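HdaB,HdaA (Adhesin), HUS-associated diffuse adherence (Escherichia coli, PDB 5D55) forms the minor tip subunit of the Hda (AAF/IV) pilus of enteroaggregative Escherichia coli, a chaperone-usher fibre, and probably takes part in cell adhesion. Local coordinates at residues H72-I76 with N112-H116; R75-G80 with F105-G111. All coordinates share one frame. Residues are numbered along the deposited sequence.

Contact 1. Residues H72-I76 with N112-H116; sequences HNLRI and NQQVH
H72-I76 is extended, with strand geometry from N73 onward, and N112-H116 runs back against it: the directions from H72 to R75 and from Q113 to H116 differ by 155°. The nearest CA atoms are 6.3 Å apart for H72 and H116 and 6.4 Å for L74 and V115, and no backbone-to-backbone hydrogen bond joins the segments. The gap is closed instead by the side-chain amide of Q113 (chi1 m, chi2 t, chi3 77°), which imitates a strand neighbour: R75 N donates to Q113 OE1 at 2.9 Å, and Q113 NE2 donates to R75 O at 3.1 Å, both nearly linear. Both segments belong to the HdaB part of the fusion, whose two facing antiparallel sheets fit the immunoglobulin-like sandwich of chaperone-usher pilins; here the chain, having left strand 102-109, heads for strand 118-132 of the opposite sheet. Two waters bridge the segments. One donates to N73 O (2.8 Å) and accepts from H116 N (3.0 Å); the other donates to N73 O (2.7 Å) and Q113 OE1 (2.5 Å) and accepts from R75 NH1 (3.1 Å), while R75 NE pairs with E55. On the buried side L74 (t, p) brings CD1 to 3.8 Å from V115 CG2, and both side chains rest on Y120. V115 also packs on V153 of the second subunit, a residue of the HdaA part of that engineered fusion. At the open end the rings of H72 (m) and H116 (t) form an offset stack, centroids 3.8 Å apart and planes at 7°, with H116 CB 3.6 Å over the H72 ring centroid.

Contact 2. Residues R75-G80 with F105-G111; sequences RIRIGG and FYIEVDG
R77 (chi1 p, then t, t, -95°) centres a salt-bridge network: R77 NH1 meets D110 OD1 at 3.1 Å, and R77 NH2 makes a long bridge of 3.6 Å to E108 OE1, reinforced by a water at 2.8 Å from R77 NH2 and 2.9 Å from E108 OE1. Its strongest polar partner lies outside the segments, a salt bridge from R77 NH1 to D28. Beneath lies an antiparallel ladder, strands 75-79 and 105-109 at 152° with axes 4.5 Å apart, mid-sheet in HdaB's pilin-like sandwich. R77 and E108 are a hydrogen-bonded pair (R77 N to E108 O 3.0 Å, E108 N to R77 O 2.8 Å), as are G79 and Y106 (G79 N to Y106 O 2.8 Å, Y106 N to G79 O 2.9 Å); D110 N to R75 O (2.9 Å) continues it. A CB on G79 would fall 2.1 Å from E108 CD. Opposite R77 and E108, I78 CD1 touches I107 CD1 at 3.8 Å; I76, its CA-to-CB bond sideways, brings CG2 to 3.8 Å from I107 CG2. I78 packs on strand 45-50, I107 on 118-132, I76 on both.

In the fold
Both contacts start from strand 73-79, which the chain enters just after H72 and leaves just before G80. After 24 intervening residues, including the short strand 94-95, it returns through F105-G111, and contact 2 closes that loop by placing strand 102-109 alongside 73-79 in the six-stranded sheet. Directly afterwards it turns through G111 into N112-H116, so contact 1 closes a wider loop that encloses the first. R75 and I76 belong to both, and the centres of the two contacts lie about 12 Å apart. Contact 2 is thus within-sheet pairing, whereas contact 1 ties the beginning of the same strand to the small 25-26/113-114 sheet and to the crossing toward strand 118-132.

Contact 1. Residues H72-I76 with N112-H116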
ATOM      1  N   HIS B  72      -6.039 -16.834 -31.113  1.00 32.98           N
ATOM      2  CA  HIS B  72      -7.377 -16.254 -31.168  1.00 32.80           C
ATOM      3  C   HIS B  72      -7.688 -15.511 -29.876  1.00 32.20           C
ATOM      4  O   HIS B  72      -6.943 -15.616 -28.894  1.00 32.05           O
ATOM      5  CB  HIS B  72      -8.414 -17.349 -31.384  1.00 31.66           C
ATOM      6  CG  HIS B  72      -8.443 -17.889 -32.777  1.00 32.47           C
ATOM      7  ND1 HIS B  72      -9.430 -17.560 -33.680  1.00 33.56           N
ATOM      8  CD2 HIS B  72      -7.609 -18.739 -33.423  1.00 32.69           C
ATOM      9  CE1 HIS B  72      -9.209 -18.189 -34.820  1.00 34.38           C
ATOM     10  NE2 HIS B  72      -8.108 -18.910 -34.694  1.00 34.31           N
ATOM     11  N   ASN B  73      -8.804 -14.786 -29.871  1.00 32.42           N
ATOM     12  CA  ASN B  73      -9.147 -13.893 -28.771  1.00 31.19           C
ATOM     13  C   ASN B  73     -10.262 -14.416 -27.872  1.00 31.39           C
ATOM     14  O   ASN B  73     -11.200 -15.078 -28.333  1.00 31.28           O
ATOM     15  CB  ASN B  73      -9.502 -12.496 -29.304  1.00 33.28           C
ATOM     16  CG  ASN B  73      -8.403 -11.903 -30.178  1.00 35.00           C
ATOM     17  OD1 ASN B  73      -8.622 -11.608 -31.357  1.00 39.10           O
ATOM     18  ND2 ASN B  73      -7.220 -11.749 -29.618  1.00 33.99           N
ATOM     19  N   LEU B  74     -10.142 -14.116 -26.580  1.00 29.79           N
ATOM     20  CA  LEU B  74     -11.171 -14.431 -25.604  1.00 29.36           C
ATOM     21  C   LEU B  74     -11.415 -13.195 -24.748  1.00 30.56           C
ATOM     22  O   LEU B  74     -10.469 -12.589 -24.260  1.00 31.45           O
ATOM     23  CB  LEU B  74     -10.731 -15.597 -24.713  1.00 27.41           C
ATOM     24  CG  LEU B  74     -11.487 -15.835 -23.397  1.00 25.29           C
ATOM     25  CD1 LEU B  74     -12.922 -16.310 -23.635  1.00 24.40           C
ATOM     26  CD2 LEU B  74     -10.720 -16.826 -22.537  1.00 23.84           C
ATOM     27  N   ARG B  75     -12.681 -12.832 -24.566  1.00 30.37           N
ATOM     28  CA  ARG B  75     -13.026 -11.653 -23.777  1.00 30.77           C
ATOM     29  C   ARG B  75     -13.431 -12.108 -22.381  1.00 28.80           C
ATOM     30  O   ARG B  75     -14.317 -12.961 -22.236  1.00 27.90           O
ATOM     31  CB  ARG B  75     -14.167 -10.849 -24.428  1.00 32.58           C
ATOM     32  CG  ARG B  75     -13.767  -9.923 -25.586  1.00 36.39           C
ATOM     33  CD  ARG B  75     -13.635 -10.685 -26.922  1.00 39.95           C
ATOM     34  NE  ARG B  75     -13.323  -9.800 -28.052  1.00 42.50           N
ATOM     35  CZ  ARG B  75     -12.979 -10.222 -29.273  1.00 45.07           C
ATOM     36  NH1 ARG B  75     -12.888 -11.520 -29.549  1.00 43.43           N
ATOM     37  NH2 ARG B  75     -12.715  -9.338 -30.228  1.00 45.21           N
ATOM     38  N   ILE B  76     -12.766 -11.554 -21.367  1.00 27.73           N
ATOM     39  CA  ILE B  76     -13.006 -11.957 -19.974  1.00 26.02           C
ATOM     40  C   ILE B  76     -13.293 -10.784 -19.062  1.00 26.85           C
ATOM     41  O   ILE B  76     -12.955  -9.658 -19.393  1.00 26.84           O
ATOM     42  CB  ILE B  76     -11.823 -12.758 -19.389  1.00 25.98           C
ATOM     43  CG1 ILE B  76     -10.504 -11.985 -19.539  1.00 25.15           C
ATOM     44  CG2 ILE B  76     -11.788 -14.143 -20.004  1.00 24.72           C
ATOM     45  CD1 ILE B  76      -9.355 -12.535 -18.718  1.00 27.61           C
ATOM     46  N   ASN B 112     -21.515 -13.858 -24.554  1.00 32.15           N
ATOM     47  CA  ASN B 112     -21.595 -15.137 -25.282  1.00 32.39           C
ATOM     48  C   ASN B 112     -20.504 -15.235 -26.361  1.00 32.07           C
ATOM     49  O   ASN B 112     -20.368 -14.329 -27.186  1.00 34.05           O
ATOM     50  CB  ASN B 112     -22.968 -15.299 -25.937  1.00 33.80           C
ATOM     51  CG  ASN B 112     -24.078 -15.634 -24.946  1.00 35.14           C
ATOM     52  OD1 ASN B 112     -23.887 -15.652 -23.728  1.00 33.29           O
ATOM     53  ND2 ASN B 112     -25.268 -15.887 -25.484  1.00 37.41           N
ATOM     54  N   GLN B 113     -19.727 -16.318 -26.357  1.00 30.14           N
ATOM     55  CA  GLN B 113     -18.596 -16.439 -27.290  1.00 31.17           C
ATOM     56  C   GLN B 113     -18.357 -17.865 -27.746  1.00 31.71           C
ATOM     57  O   GLN B 113     -18.329 -18.794 -26.925  1.00 31.63           O
ATOM     58  CB  GLN B 113     -17.292 -15.929 -26.655  1.00 29.57           C
ATOM     59  CG  GLN B 113     -17.140 -14.409 -26.559  1.00 30.40           C
ATOM     60  CD  GLN B 113     -16.042 -14.027 -25.584  1.00 29.85           C
ATOM     61  OE1 GLN B 113     -14.850 -14.115 -25.900  1.00 29.57           O
ATOM     62  NE2 GLN B 113     -16.439 -13.621 -24.384  1.00 28.07           N
ATOM     63  N   GLN B 114     -18.179 -18.026 -29.053  1.00 31.65           N
ATOM     64  CA  GLN B 114     -17.639 -19.251 -29.611  1.00 32.42           C
ATOM     65  C   GLN B 114     -16.143 -19.025 -29.648  1.00 31.88           C
ATOM     66  O   GLN B 114     -15.641 -18.253 -30.471  1.00 33.36           O
ATOM     67  CB  GLN B 114     -18.189 -19.521 -31.020  1.00 34.72           C
ATOM     68  CG  GLN B 114     -17.600 -20.770 -31.653  1.00 36.91           C
ATOM     69  CD  GLN B 114     -17.912 -20.939 -33.131  1.00 40.58           C
ATOM     70  OE1 GLN B 114     -17.141 -21.564 -33.853  1.00 43.40           O
ATOM     71  NE2 GLN B 114     -19.040 -20.403 -33.583  1.00 41.20           N
ATOM     72  N   VAL B 115     -15.446 -19.669 -28.720  1.00 29.59           N
ATOM     73  CA  VAL B 115     -14.040 -19.404 -28.464  1.00 28.98           C
ATOM     74  C   VAL B 115     -13.228 -20.493 -29.124  1.00 29.93           C
ATOM     75  O   VAL B 115     -13.486 -21.686 -28.920  1.00 29.25           O
ATOM     76  CB  VAL B 115     -13.731 -19.397 -26.945  1.00 27.15           C
ATOM     77  CG1 VAL B 115     -12.255 -19.029 -26.673  1.00 26.23           C
ATOM     78  CG2 VAL B 115     -14.661 -18.451 -26.211  1.00 26.14           C
ATOM     79  N   HIS B 116     -12.239 -20.082 -29.908  1.00 30.43           N
ATOM     80  CA  HIS B 116     -11.384 -21.036 -30.589  1.00 30.31           C
ATOM     81  C   HIS B 116     -10.525 -21.791 -29.582  1.00 29.67           C
ATOM     82  O   HIS B 116      -9.985 -21.180 -28.657  1.00 28.99           O
ATOM     83  CB  HIS B 116     -10.488 -20.327 -31.595  1.00 30.66           C
ATOM     84  CG  HIS B 116      -9.775 -21.259 -32.527  1.00 31.08           C
ATOM     85  ND1 HIS B 116     -10.129 -21.397 -33.856  1.00 32.96           N
ATOM     86  CD2 HIS B 116      -8.736 -22.105 -32.323  1.00 29.59           C
ATOM     87  CE1 HIS B 116      -9.332 -22.282 -34.427  1.00 32.44           C
ATOM     88  NE2 HIS B 116      -8.480 -22.728 -33.520  1.00 33.04           N
TER
HETATM   89  O   HOH W   1     -11.687 -17.151 -30.094  1.00 20.96           O
HETATM   90  O   HOH W   2     -13.751 -14.213 -28.169  1.00 27.32           O

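Contact 2. Residues R75-G80 with F105-G111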
ATOM      1  N   ARG B  75     -12.681 -12.832 -24.566  1.00 30.37           N
ATOM      2  CA  ARG B  75     -13.026 -11.653 -23.777  1.00 30.77           C
ATOM      3  C   ARG B  75     -13.431 -12.108 -22.381  1.00 28.80           C
ATOM      4  O   ARG B  75     -14.317 -12.961 -22.236  1.00 27.90           O
ATOM      5  CB  ARG B  75     -14.167 -10.849 -24.428  1.00 32.58           C
ATOM      6  CG  ARG B  75     -13.767  -9.923 -25.586  1.00 36.39           C
ATOM      7  CD  ARG B  75     -13.635 -10.685 -26.922  1.00 39.95           C
ATOM      8  NE  ARG B  75     -13.323  -9.800 -28.052  1.00 42.50           N
ATOM      9  CZ  ARG B  75     -12.979 -10.222 -29.273  1.00 45.07           C
ATOM     10  NH1 ARG B  75     -12.888 -11.520 -29.549  1.00 43.43           N
ATOM     11  NH2 ARG B  75     -12.715  -9.338 -30.228  1.00 45.21           N
ATOM     12  N   ILE B  76     -12.766 -11.554 -21.367  1.00 27.73           N
ATOM     13  CA  ILE B  76     -13.006 -11.957 -19.974  1.00 26.02           C
ATOM     14  C   ILE B  76     -13.293 -10.784 -19.062  1.00 26.85           C
ATOM     15  O   ILE B  76     -12.955  -9.658 -19.393  1.00 26.84           O
ATOM     16  CB  ILE B  76     -11.823 -12.758 -19.389  1.00 25.98           C
ATOM     17  CG1 ILE B  76     -10.504 -11.985 -19.539  1.00 25.15           C
ATOM     18  CG2 ILE B  76     -11.788 -14.143 -20.004  1.00 24.72           C
ATOM     19  CD1 ILE B  76      -9.355 -12.535 -18.718  1.00 27.61           C
ATOM     20  N   ARG B  77     -13.933 -11.060 -17.924  1.00 25.85           N
ATOM     21  CA  ARG B  77     -14.170 -10.058 -16.873  1.00 26.38           C
ATOM     22  C   ARG B  77     -13.985 -10.737 -15.516  1.00 25.54           C
ATOM     23  O   ARG B  77     -14.007 -11.962 -15.441  1.00 23.44           O
ATOM     24  CB  ARG B  77     -15.596  -9.488 -16.967  1.00 25.87           C
ATOM     25  CG  ARG B  77     -16.711 -10.509 -16.728  1.00 26.94           C
ATOM     26  CD  ARG B  77     -18.029  -9.812 -16.409  1.00 29.89           C
ATOM     27  NE  ARG B  77     -19.114 -10.751 -16.118  1.00 30.75           N
ATOM     28  CZ  ARG B  77     -19.996 -11.185 -17.019  1.00 31.77           C
ATOM     29  NH1 ARG B  77     -19.935 -10.771 -18.278  1.00 31.15           N
ATOM     30  NH2 ARG B  77     -20.941 -12.035 -16.661  1.00 33.75           N
ATOM     31  N   ILE B  78     -13.807  -9.948 -14.456  1.00 25.60           N
ATOM     32  CA  ILE B  78     -13.889 -10.491 -13.086  1.00 24.63           C
ATOM     33  C   ILE B  78     -15.361 -10.666 -12.729  1.00 26.57           C
ATOM     34  O   ILE B  78     -16.181  -9.779 -13.014  1.00 25.09           O
ATOM     35  CB  ILE B  78     -13.232  -9.546 -12.046  1.00 26.20           C
ATOM     36  CG1 ILE B  78     -11.776  -9.255 -12.421  1.00 27.67           C
ATOM     37  CG2 ILE B  78     -13.327 -10.129 -10.607  1.00 24.14           C
ATOM     38  CD1 ILE B  78     -10.855 -10.468 -12.239  1.00 30.63           C
ATOM     39  N   GLY B  79     -15.701 -11.808 -12.127  1.00 25.00           N
ATOM     40  CA  GLY B  79     -17.048 -12.043 -11.621  1.00 25.13           C
ATOM     41  C   GLY B  79     -17.071 -12.419 -10.148  1.00 26.60           C
ATOM     42  O   GLY B  79     -16.021 -12.529  -9.490  1.00 25.15           O
ATOM     43  N   GLY B  80     -18.280 -12.618  -9.638  1.00 26.89           N
ATOM     44  CA  GLY B  80     -18.486 -13.102  -8.285  1.00 28.88           C
ATOM     45  C   GLY B  80     -19.413 -12.186  -7.525  1.00 28.20           C
ATOM     46  O   GLY B  80     -19.432 -10.970  -7.757  1.00 25.32           O
ATOM     47  N   PHE B 105     -13.198 -14.397  -5.985  1.00 22.18           N
ATOM     48  CA  PHE B 105     -13.625 -13.815  -7.248  1.00 21.69           C
ATOM     49  C   PHE B 105     -13.432 -14.859  -8.357  1.00 23.09           C
ATOM     50  O   PHE B 105     -12.833 -15.925  -8.111  1.00 22.54           O
ATOM     51  CB  PHE B 105     -12.844 -12.518  -7.545  1.00 21.08           C
ATOM     52  CG  PHE B 105     -11.355 -12.720  -7.726  1.00 22.36           C
ATOM     53  CD1 PHE B 105     -10.815 -12.952  -8.995  1.00 21.16           C
ATOM     54  CD2 PHE B 105     -10.501 -12.702  -6.627  1.00 21.01           C
ATOM     55  CE1 PHE B 105      -9.449 -13.145  -9.159  1.00 22.43           C
ATOM     56  CE2 PHE B 105      -9.136 -12.890  -6.779  1.00 21.34           C
ATOM     57  CZ  PHE B 105      -8.605 -13.117  -8.040  1.00 22.64           C
ATOM     58  N   TYR B 106     -13.936 -14.567  -9.559  1.00 22.34           N
ATOM     59  CA  TYR B 106     -13.770 -15.463 -10.708  1.00 22.81           C
ATOM     60  C   TYR B 106     -13.300 -14.723 -11.954  1.00 24.40           C
ATOM     61  O   TYR B 106     -13.504 -13.509 -12.087  1.00 24.94           O
ATOM     62  CB  TYR B 106     -15.068 -16.227 -11.021  1.00 22.02           C
ATOM     63  CG  TYR B 106     -15.668 -16.931  -9.821  1.00 22.88           C
ATOM     64  CD1 TYR B 106     -15.315 -18.240  -9.512  1.00 22.59           C
ATOM     65  CD2 TYR B 106     -16.575 -16.275  -8.990  1.00 22.40           C
ATOM     66  CE1 TYR B 106     -15.854 -18.883  -8.394  1.00 24.60           C
ATOM     67  CE2 TYR B 106     -17.121 -16.897  -7.889  1.00 23.81           C
ATOM     68  CZ  TYR B 106     -16.756 -18.207  -7.592  1.00 25.03           C
ATOM     69  OH  TYR B 106     -17.298 -18.837  -6.493  1.00 25.53           O
ATOM     70  N   ILE B 107     -12.646 -15.454 -12.855  1.00 22.66           N
ATOM     71  CA  ILE B 107     -12.475 -14.987 -14.216  1.00 22.60           C
ATOM     72  C   ILE B 107     -13.645 -15.611 -14.954  1.00 23.28           C
ATOM     73  O   ILE B 107     -13.859 -16.831 -14.884  1.00 22.85           O
ATOM     74  CB  ILE B 107     -11.138 -15.461 -14.862  1.00 23.81           C
ATOM     75  CG1 ILE B 107      -9.907 -15.018 -14.052  1.00 24.23           C
ATOM     76  CG2 ILE B 107     -11.063 -15.026 -16.343  1.00 22.86           C
ATOM     77  CD1 ILE B 107      -9.640 -13.506 -14.081  1.00 25.55           C
ATOM     78  N   GLU B 108     -14.445 -14.773 -15.605  1.00 23.46           N
ATOM     79  CA  GLU B 108     -15.638 -15.252 -16.305  1.00 23.64           C
ATOM     80  C   GLU B 108     -15.620 -14.828 -17.758  1.00 22.84           C
ATOM     81  O   GLU B 108     -15.034 -13.802 -18.102  1.00 22.77           O
ATOM     82  CB  GLU B 108     -16.909 -14.735 -15.637  1.00 25.50           C
ATOM     83  CG  GLU B 108     -17.090 -15.228 -14.196  1.00 29.20           C
ATOM     84  CD  GLU B 108     -18.409 -14.799 -13.578  1.00 31.25           C
ATOM     85  OE1 GLU B 108     -19.124 -13.966 -14.183  1.00 32.37           O
ATOM     86  OE2 GLU B 108     -18.734 -15.305 -12.484  1.00 32.99           O
ATOM     87  N   VAL B 109     -16.298 -15.605 -18.599  1.00 22.51           N
ATOM     88  CA  VAL B 109     -16.474 -15.257 -19.994  1.00 22.95           C
ATOM     89  C   VAL B 109     -17.331 -13.989 -20.061  1.00 23.97           C
ATOM     90  O   VAL B 109     -18.405 -13.919 -19.462  1.00 23.96           O
ATOM     91  CB  VAL B 109     -17.162 -16.407 -20.765  1.00 23.55           C
ATOM     92  CG1 VAL B 109     -17.393 -16.011 -22.200  1.00 23.91           C
ATOM     93  CG2 VAL B 109     -16.298 -17.677 -20.690  1.00 22.34           C
ATOM     94  N   ASP B 110     -16.845 -12.995 -20.789  1.00 25.55           N
ATOM     95  CA  ASP B 110     -17.536 -11.702 -20.878  1.00 27.76           C
ATOM     96  C   ASP B 110     -18.286 -11.626 -22.211  1.00 28.56           C
ATOM     97  O   ASP B 110     -17.704 -11.294 -23.244  1.00 30.26           O
ATOM     98  CB  ASP B 110     -16.520 -10.569 -20.715  1.00 29.87           C
ATOM     99  CG  ASP B 110     -17.171  -9.185 -20.609  1.00 34.08           C
ATOM    100  OD1 ASP B 110     -18.405  -9.096 -20.437  1.00 36.65           O
ATOM    101  OD2 ASP B 110     -16.436  -8.183 -20.703  1.00 37.17           O
ATOM    102  N   GLY B 111     -19.570 -11.970 -22.178  1.00 28.87           N
ATOM    103  CA  GLY B 111     -20.407 -12.033 -23.386  1.00 31.66           C
ATOM    104  C   GLY B 111     -20.368 -13.404 -24.055  1.00 31.10           C
ATOM    105  O   GLY B 111     -19.311 -14.048 -24.110  1.00 30.00           O
TER
HETATM  106  O   HOH W   3     -13.884  -7.320 -19.963  1.00 28.10           O
HETATM  107  O   HOH W   4     -21.882 -13.012 -14.239  1.00 23.56           O